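PDB 4OQZ: putative oxidoreductase YfjR from Streptomyces aurantiacus, which is an imine reductase that probably uses NADPH, bound on a Rossmann-type domain, to reduce imines to amines. Local coordinates for residues P12-M17 and S120-I125; N59-I63 and Q143-L148. All blocks are in the same frame, centred on the assembly; numbering follows the deposited sequence.

Contact 1: P12-M17 and S120-I125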
ATOM      1  N   PRO A  12     -19.247   7.256 -17.219  1.00 55.52           N
ATOM      2  CA  PRO A  12     -19.706   7.560 -15.850  1.00 52.88           C
ATOM      3  C   PRO A  12     -19.077   8.818 -15.240  1.00 53.00           C
ATOM      4  O   PRO A  12     -19.756   9.553 -14.513  1.00 50.74           O
ATOM      5  CB  PRO A  12     -19.387   6.279 -15.066  1.00 53.67           C
ATOM      6  CG  PRO A  12     -19.266   5.206 -16.105  1.00 61.46           C
ATOM      7  CD  PRO A  12     -18.696   5.893 -17.317  1.00 58.16           C
ATOM      8  N   MET A  13     -17.814   9.111 -15.594  1.00 48.83           N
ATOM      9  CA  MET A  13     -17.131  10.300 -15.070  1.00 45.68           C
ATOM     10  C   MET A  13     -17.762  11.613 -15.570  1.00 48.60           C
ATOM     11  O   MET A  13     -18.221  12.402 -14.748  1.00 47.94           O
ATOM     12  CB  MET A  13     -15.601  10.221 -15.240  1.00 46.89           C
ATOM     13  CG  MET A  13     -14.928   9.217 -14.274  1.00 48.21           C
ATOM     14  SD  MET A  13     -14.919   9.728 -12.531  1.00 50.02           S
ATOM     15  CE  MET A  13     -13.555  10.865 -12.533  1.00 46.27           C
ATOM     16  N   GLY A  14     -17.875  11.774 -16.886  1.00 44.96           N
ATOM     17  CA  GLY A  14     -18.495  12.938 -17.518  1.00 46.93           C
ATOM     18  C   GLY A  14     -19.972  13.130 -17.207  1.00 52.11           C
ATOM     19  O   GLY A  14     -20.425  14.274 -17.086  1.00 51.46           O
ATOM     20  N   GLN A  15     -20.742  12.012 -17.074  1.00 48.84           N
ATOM     21  CA  GLN A  15     -22.173  12.059 -16.704  1.00 50.43           C
ATOM     22  C   GLN A  15     -22.284  12.585 -15.272  1.00 53.82           C
ATOM     23  O   GLN A  15     -23.178  13.382 -14.994  1.00 54.76           O
ATOM     24  CB  GLN A  15     -22.845  10.672 -16.790  1.00 53.07           C
ATOM     25  CG  GLN A  15     -23.161  10.236 -18.209  1.00 57.06           C
ATOM     26  CD  GLN A  15     -23.583   8.790 -18.306  1.00 76.84           C
ATOM     27  OE1 GLN A  15     -23.021   7.894 -17.672  1.00 70.72           O
ATOM     28  NE2 GLN A  15     -24.552   8.520 -19.154  1.00 74.42           N
ATOM     29  N   ALA A  16     -21.352  12.185 -14.378  1.00 49.16           N
ATOM     30  CA  ALA A  16     -21.398  12.679 -12.997  1.00 47.75           C
ATOM     31  C   ALA A  16     -21.032  14.177 -12.929  1.00 50.83           C
ATOM     32  O   ALA A  16     -21.652  14.907 -12.142  1.00 51.19           O
ATOM     33  CB  ALA A  16     -20.516  11.854 -12.100  1.00 45.26           C
ATOM     34  N   MET A  17     -20.093  14.631 -13.794  1.00 46.28           N
ATOM     35  CA  MET A  17     -19.637  16.035 -13.882  1.00 47.24           C
ATOM     36  C   MET A  17     -20.796  16.937 -14.352  1.00 53.00           C
ATOM     37  O   MET A  17     -21.142  17.900 -13.662  1.00 55.36           O
ATOM     38  CB  MET A  17     -18.401  16.178 -14.817  1.00 49.66           C
ATOM     39  CG  MET A  17     -17.160  15.526 -14.247  1.00 51.42           C
ATOM     40  SD  MET A  17     -15.768  15.400 -15.401  1.00 55.72           S
ATOM     41  CE  MET A  17     -14.728  14.204 -14.475  1.00 49.89           C
ATOM     42  N   SER A 120     -11.038  10.776  -7.847  1.00 44.95           N
ATOM     43  CA  SER A 120     -12.408  10.483  -7.483  1.00 45.90           C
ATOM     44  C   SER A 120     -13.071   9.490  -8.381  1.00 50.13           C
ATOM     45  O   SER A 120     -13.035   9.644  -9.599  1.00 50.69           O
ATOM     46  CB  SER A 120     -13.265  11.751  -7.463  1.00 50.06           C
ATOM     47  OG  SER A 120     -14.529  11.490  -6.865  1.00 51.83           O
ATOM     48  N   PRO A 121     -13.813   8.535  -7.778  1.00 48.02           N
ATOM     49  CA  PRO A 121     -14.709   7.688  -8.588  1.00 48.86           C
ATOM     50  C   PRO A 121     -15.922   8.561  -9.003  1.00 53.30           C
ATOM     51  O   PRO A 121     -16.094   9.629  -8.396  1.00 51.27           O
ATOM     52  CB  PRO A 121     -15.138   6.591  -7.597  1.00 49.76           C
ATOM     53  CG  PRO A 121     -15.086   7.250  -6.270  1.00 52.98           C
ATOM     54  CD  PRO A 121     -13.983   8.274  -6.321  1.00 48.40           C
ATOM     55  N   PRO A 122     -16.811   8.138  -9.947  1.00 52.77           N
ATOM     56  CA  PRO A 122     -17.973   8.989 -10.306  1.00 54.12           C
ATOM     57  C   PRO A 122     -18.934   9.411  -9.177  1.00 59.17           C
ATOM     58  O   PRO A 122     -19.359  10.559  -9.252  1.00 58.73           O
ATOM     59  CB  PRO A 122     -18.661   8.215 -11.434  1.00 57.53           C
ATOM     60  CG  PRO A 122     -17.603   7.321 -11.974  1.00 61.04           C
ATOM     61  CD  PRO A 122     -16.784   6.923 -10.791  1.00 55.19           C
ATOM     62  N   PRO A 123     -19.275   8.614  -8.113  1.00 55.68           N
ATOM     63  CA  PRO A 123     -20.170   9.158  -7.067  1.00 55.88           C
ATOM     64  C   PRO A 123     -19.524  10.227  -6.162  1.00 57.17           C
ATOM     65  O   PRO A 123     -20.238  10.961  -5.476  1.00 59.35           O
ATOM     66  CB  PRO A 123     -20.616   7.910  -6.284  1.00 57.80           C
ATOM     67  CG  PRO A 123     -19.520   6.941  -6.447  1.00 61.10           C
ATOM     68  CD  PRO A 123     -18.904   7.211  -7.813  1.00 56.83           C
ATOM     69  N   GLY A 124     -18.196  10.329  -6.198  1.00 49.92           N
ATOM     70  CA  GLY A 124     -17.424  11.319  -5.456  1.00 47.17           C
ATOM     71  C   GLY A 124     -17.376  12.661  -6.169  1.00 50.32           C
ATOM     72  O   GLY A 124     -16.920  13.648  -5.587  1.00 49.83           O
ATOM     73  N   ILE A 125     -17.788  12.702  -7.463  1.00 45.62           N
ATOM     74  CA  ILE A 125     -17.832  13.936  -8.272  1.00 46.07           C
ATOM     75  C   ILE A 125     -18.795  14.979  -7.634  1.00 53.72           C
ATOM     76  O   ILE A 125     -19.972  14.669  -7.429  1.00 55.30           O
ATOM     77  CB  ILE A 125     -18.167  13.658  -9.774  1.00 47.99           C
ATOM     78  CG1 ILE A 125     -17.122  12.744 -10.455  1.00 46.43           C
ATOM     79  CG2 ILE A 125     -18.369  14.941 -10.549  1.00 49.56           C
ATOM     80  CD1 ILE A 125     -15.623  13.341 -10.583  1.00 48.86           C
TER
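Met13 reaches out from the first turn of helix 12-23 and meets the loop 120-125 along most of its side chain. CB starts out along the flank of the loop, not straight at it. Met13 CG lies beside the backbone N (chi1 -73°) and touches Pro122 CG at 4.0 Å. The chain then bends at chi2 and chi3, which brings its end back onto the loop. Met13 SD sits against the proline ring, 3.6 Å from Pro122 CG, and close to the peptide that joins Pro121 to Pro122. Met13 CE meets two partners, Ser120 O at 3.2 Å and Ile125 CD1 at 3.8 Å. The Met13 chain crosses both the Pro122 ring and the Ile125 side chain at about a right angle. Val118 of strand 112-119 also touches Met13.

Pro122 and Ile125 make the other half of the fit. The proline ring lies against Pro12, with Pro122 CG 3.7 Å from Pro12 CB. One turn further along the helix, Ala16 CB touches Pro122 O, at 3.3 Å, and Ile125 CB. The branches of Ile125 divide the work. Ile125 CG2 lies over the backbone at Ala16 O, 3.6 Å away, and also near Met17 CG. CD1 runs on to the methionine methyls.

The loop is braced from within. Pro121 O accepts bonds from both Ser120 OG and Gly124 N, and Ile125 N bonds to Pro122 O. These bonds hold the short 3-10 turn 122-124 in shape.

Across the two segments the contact is van der Waals packing of carbon and sulfur, with backbone carbonyl oxygens touching CH groups. Its fit therefore depends on shape, with bent methionine and rigid proline packing the loop after strand 112-119 against the start of helix 12-23, whose Gly14 belongs to a GxGxxG-like pattern consistent with dinucleotide binding.

Contact 2: N59-I63 and Q143-L148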
ATOM      1  N   ASN A  59     -19.563  27.733 -25.163  1.00 68.42           N
ATOM      2  CA  ASN A  59     -18.968  28.247 -23.927  1.00 66.07           C
ATOM      3  C   ASN A  59     -17.467  28.417 -23.986  1.00 68.64           C
ATOM      4  O   ASN A  59     -16.785  27.668 -24.684  1.00 67.43           O
ATOM      5  CB  ASN A  59     -19.271  27.288 -22.744  1.00 61.28           C
ATOM      6  CG  ASN A  59     -20.727  26.999 -22.489  1.00 80.19           C
ATOM      7  OD1 ASN A  59     -21.227  25.914 -22.775  1.00 84.80           O
ATOM      8  ND2 ASN A  59     -21.457  27.985 -22.018  1.00 64.83           N
ATOM      9  N   GLU A  60     -16.948  29.345 -23.165  1.00 65.97           N
ATOM     10  CA  GLU A  60     -15.509  29.590 -22.999  1.00 65.51           C
ATOM     11  C   GLU A  60     -14.850  28.408 -22.224  1.00 64.19           C
ATOM     12  O   GLU A  60     -13.708  28.051 -22.530  1.00 63.91           O
ATOM     13  CB  GLU A  60     -15.274  30.924 -22.270  1.00 68.23           C
ATOM     14  CG  GLU A  60     -13.856  31.466 -22.419  1.00 86.75           C
ATOM     15  CD  GLU A  60     -13.214  32.042 -21.169  1.00114.46           C
ATOM     16  OE1 GLU A  60     -13.930  32.683 -20.363  1.00112.74           O
ATOM     17  OE2 GLU A  60     -11.981  31.886 -21.016  1.00112.12           O
ATOM     18  N   LEU A  61     -15.559  27.824 -21.222  1.00 56.86           N
ATOM     19  CA  LEU A  61     -15.046  26.673 -20.456  1.00 52.17           C
ATOM     20  C   LEU A  61     -15.577  25.355 -21.024  1.00 52.87           C
ATOM     21  O   LEU A  61     -16.775  25.157 -21.065  1.00 50.46           O
ATOM     22  CB  LEU A  61     -15.353  26.762 -18.938  1.00 50.28           C
ATOM     23  CG  LEU A  61     -14.639  25.695 -18.044  1.00 50.96           C
ATOM     24  CD1 LEU A  61     -13.147  25.937 -17.955  1.00 52.12           C
ATOM     25  CD2 LEU A  61     -15.174  25.718 -16.655  1.00 53.23           C
ATOM     26  N   VAL A  62     -14.675  24.476 -21.484  1.00 51.91           N
ATOM     27  CA  VAL A  62     -15.019  23.174 -22.068  1.00 52.31           C
ATOM     28  C   VAL A  62     -14.343  22.060 -21.235  1.00 54.42           C
ATOM     29  O   VAL A  62     -13.105  21.997 -21.147  1.00 51.72           O
ATOM     30  CB  VAL A  62     -14.647  23.092 -23.572  1.00 58.11           C
ATOM     31  CG1 VAL A  62     -14.914  21.704 -24.142  1.00 57.69           C
ATOM     32  CG2 VAL A  62     -15.392  24.147 -24.375  1.00 61.57           C
ATOM     33  N   ILE A  63     -15.184  21.192 -20.635  1.00 52.67           N
ATOM     34  CA  ILE A  63     -14.746  20.069 -19.815  1.00 49.74           C
ATOM     35  C   ILE A  63     -14.679  18.818 -20.675  1.00 54.88           C
ATOM     36  O   ILE A  63     -15.696  18.423 -21.252  1.00 56.32           O
ATOM     37  CB  ILE A  63     -15.655  19.883 -18.568  1.00 51.24           C
ATOM     38  CG1 ILE A  63     -15.794  21.180 -17.719  1.00 51.30           C
ATOM     39  CG2 ILE A  63     -15.192  18.696 -17.722  1.00 50.53           C
ATOM     40  CD1 ILE A  63     -14.480  21.723 -16.956  1.00 51.59           C
ATOM     41  N   GLN A 143      -8.843  31.775 -13.312  1.00 50.97           N
ATOM     42  CA  GLN A 143     -10.087  32.328 -13.855  1.00 52.68           C
ATOM     43  C   GLN A 143     -11.261  31.384 -13.683  1.00 55.77           C
ATOM     44  O   GLN A 143     -12.368  31.819 -13.364  1.00 56.01           O
ATOM     45  CB  GLN A 143      -9.899  32.655 -15.353  1.00 55.95           C
ATOM     46  CG  GLN A 143     -10.982  33.557 -15.954  1.00 76.34           C
ATOM     47  CD  GLN A 143     -11.011  33.550 -17.471  1.00 94.87           C
ATOM     48  OE1 GLN A 143      -9.971  33.528 -18.156  1.00 90.05           O
ATOM     49  NE2 GLN A 143     -12.216  33.605 -18.031  1.00 83.88           N
ATOM     50  N   HIS A 144     -11.020  30.094 -13.903  1.00 51.35           N
ATOM     51  CA  HIS A 144     -12.052  29.061 -13.885  1.00 49.55           C
ATOM     52  C   HIS A 144     -12.082  28.138 -12.634  1.00 50.09           C
ATOM     53  O   HIS A 144     -12.857  27.191 -12.616  1.00 46.49           O
ATOM     54  CB  HIS A 144     -11.940  28.233 -15.174  1.00 49.98           C
ATOM     55  CG  HIS A 144     -12.121  29.042 -16.421  1.00 55.93           C
ATOM     56  ND1 HIS A 144     -13.373  29.452 -16.836  1.00 58.81           N
ATOM     57  CD2 HIS A 144     -11.196  29.494 -17.302  1.00 59.03           C
ATOM     58  CE1 HIS A 144     -13.175  30.142 -17.947  1.00 60.38           C
ATOM     59  NE2 HIS A 144     -11.885  30.182 -18.275  1.00 60.97           N
ATOM     60  N   ARG A 145     -11.271  28.438 -11.596  1.00 48.17           N
ATOM     61  CA  ARG A 145     -11.160  27.647 -10.352  1.00 45.60           C
ATOM     62  C   ARG A 145     -12.522  27.288  -9.691  1.00 46.85           C
ATOM     63  O   ARG A 145     -12.732  26.120  -9.337  1.00 43.22           O
ATOM     64  CB  ARG A 145     -10.216  28.340  -9.369  1.00 44.95           C
ATOM     65  CG  ARG A 145      -9.977  27.553  -8.119  1.00 46.09           C
ATOM     66  CD  ARG A 145      -8.782  28.105  -7.411  1.00 49.29           C
ATOM     67  NE  ARG A 145      -8.378  27.206  -6.341  1.00 50.22           N
ATOM     68  CZ  ARG A 145      -7.288  27.365  -5.608  1.00 60.78           C
ATOM     69  NH1 ARG A 145      -6.462  28.382  -5.844  1.00 53.17           N
ATOM     70  NH2 ARG A 145      -7.000  26.498  -4.647  1.00 43.32           N
ATOM     71  N   ALA A 146     -13.416  28.289  -9.516  1.00 44.46           N
ATOM     72  CA  ALA A 146     -14.773  28.099  -8.958  1.00 43.99           C
ATOM     73  C   ALA A 146     -15.566  27.038  -9.741  1.00 46.36           C
ATOM     74  O   ALA A 146     -16.268  26.241  -9.122  1.00 45.20           O
ATOM     75  CB  ALA A 146     -15.543  29.419  -8.925  1.00 47.02           C
ATOM     76  N   ALA A 147     -15.420  27.003 -11.088  1.00 41.30           N
ATOM     77  CA  ALA A 147     -16.072  26.017 -11.948  1.00 40.14           C
ATOM     78  C   ALA A 147     -15.445  24.631 -11.809  1.00 43.95           C
ATOM     79  O   ALA A 147     -16.165  23.648 -11.805  1.00 44.46           O
ATOM     80  CB  ALA A 147     -16.032  26.470 -13.398  1.00 41.95           C
ATOM     81  N   LEU A 148     -14.120  24.540 -11.652  1.00 40.11           N
ATOM     82  CA  LEU A 148     -13.446  23.253 -11.460  1.00 38.28           C
ATOM     83  C   LEU A 148     -13.761  22.693 -10.074  1.00 41.44           C
ATOM     84  O   LEU A 148     -13.743  21.471  -9.906  1.00 40.48           O
ATOM     85  CB  LEU A 148     -11.925  23.394 -11.662  1.00 39.13           C
ATOM     86  CG  LEU A 148     -11.494  24.033 -12.973  1.00 46.12           C
ATOM     87  CD1 LEU A 148     -10.041  24.445 -12.912  1.00 47.59           C
ATOM     88  CD2 LEU A 148     -11.819  23.131 -14.167  1.00 47.99           C
TER
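Leu61 and His144 form the close-packed centre of this contact between strand 61-64 and helix 138-151. Leu61 CD1 lies over one face of the imidazole, 3.9 Å from the centroid of the His144 ring and 24° off the normal, a CH-pi contact. Leu61 CD2 presses on Ala147 CB at 3.5 Å, tighter than usual for two carbons. The leucine has CG anti to its own N (chi1 -171°), and this turns the fork so that one methyl reaches the ring and the other the alanine. Further along the strand, Ile63 CD1 meets Leu148 CD2 more loosely, at 4.1 Å.

The polar side lies at the outer end, where Gln143 is exposed and Glu60 partly so. His144 NE2 donates to Glu60 OE2 at 3.2 Å. The acceptor lies almost in the ring plane, but the bond reaches Glu60 OE2 from well above the carboxylate plane. Gln143 NE2 makes a weak bond to Glu60 OE1, 3.0 Å long and poorly aligned at 129°. On the ring face opposite Leu61 lies Gln143 CG. The histidine is thus flanked on both faces and tied at its edge. The carboxylate would probably favour a protonated ring.

An alanine in place of His144 would probably leave Glu60 OE2 without its ring donor and open a gap beside the Leu61 methyls.

Strand 61-64 pairs in parallel with strands 4-8 and 87-90. Helix 138-151 covers one side of this sheet, an alpha/beta layering characteristic of a Rossmann-type domain.

From the N terminus, the chain runs through strand 4-8 into helix 12-23, where contact 1 begins. It then passes to strand 61-64, the start of contact 2. Segment 120-125 closes the first loop, and segment 143-148 closes the second after a further strand, 131-135. The two loops cross: contact 2 opens before contact 1 closes, and closes after it. Contact 1 ties the first helix to the loop after strand 112-119. Contact 2 ties a central strand to helix 138-151. Their centres are about 17 Å apart, yet they meet directly where Met17 SD packs on Ile63 CG2 at 4.1 Å. Tyr21 of helix 12-23 also bonds to Ala147 O.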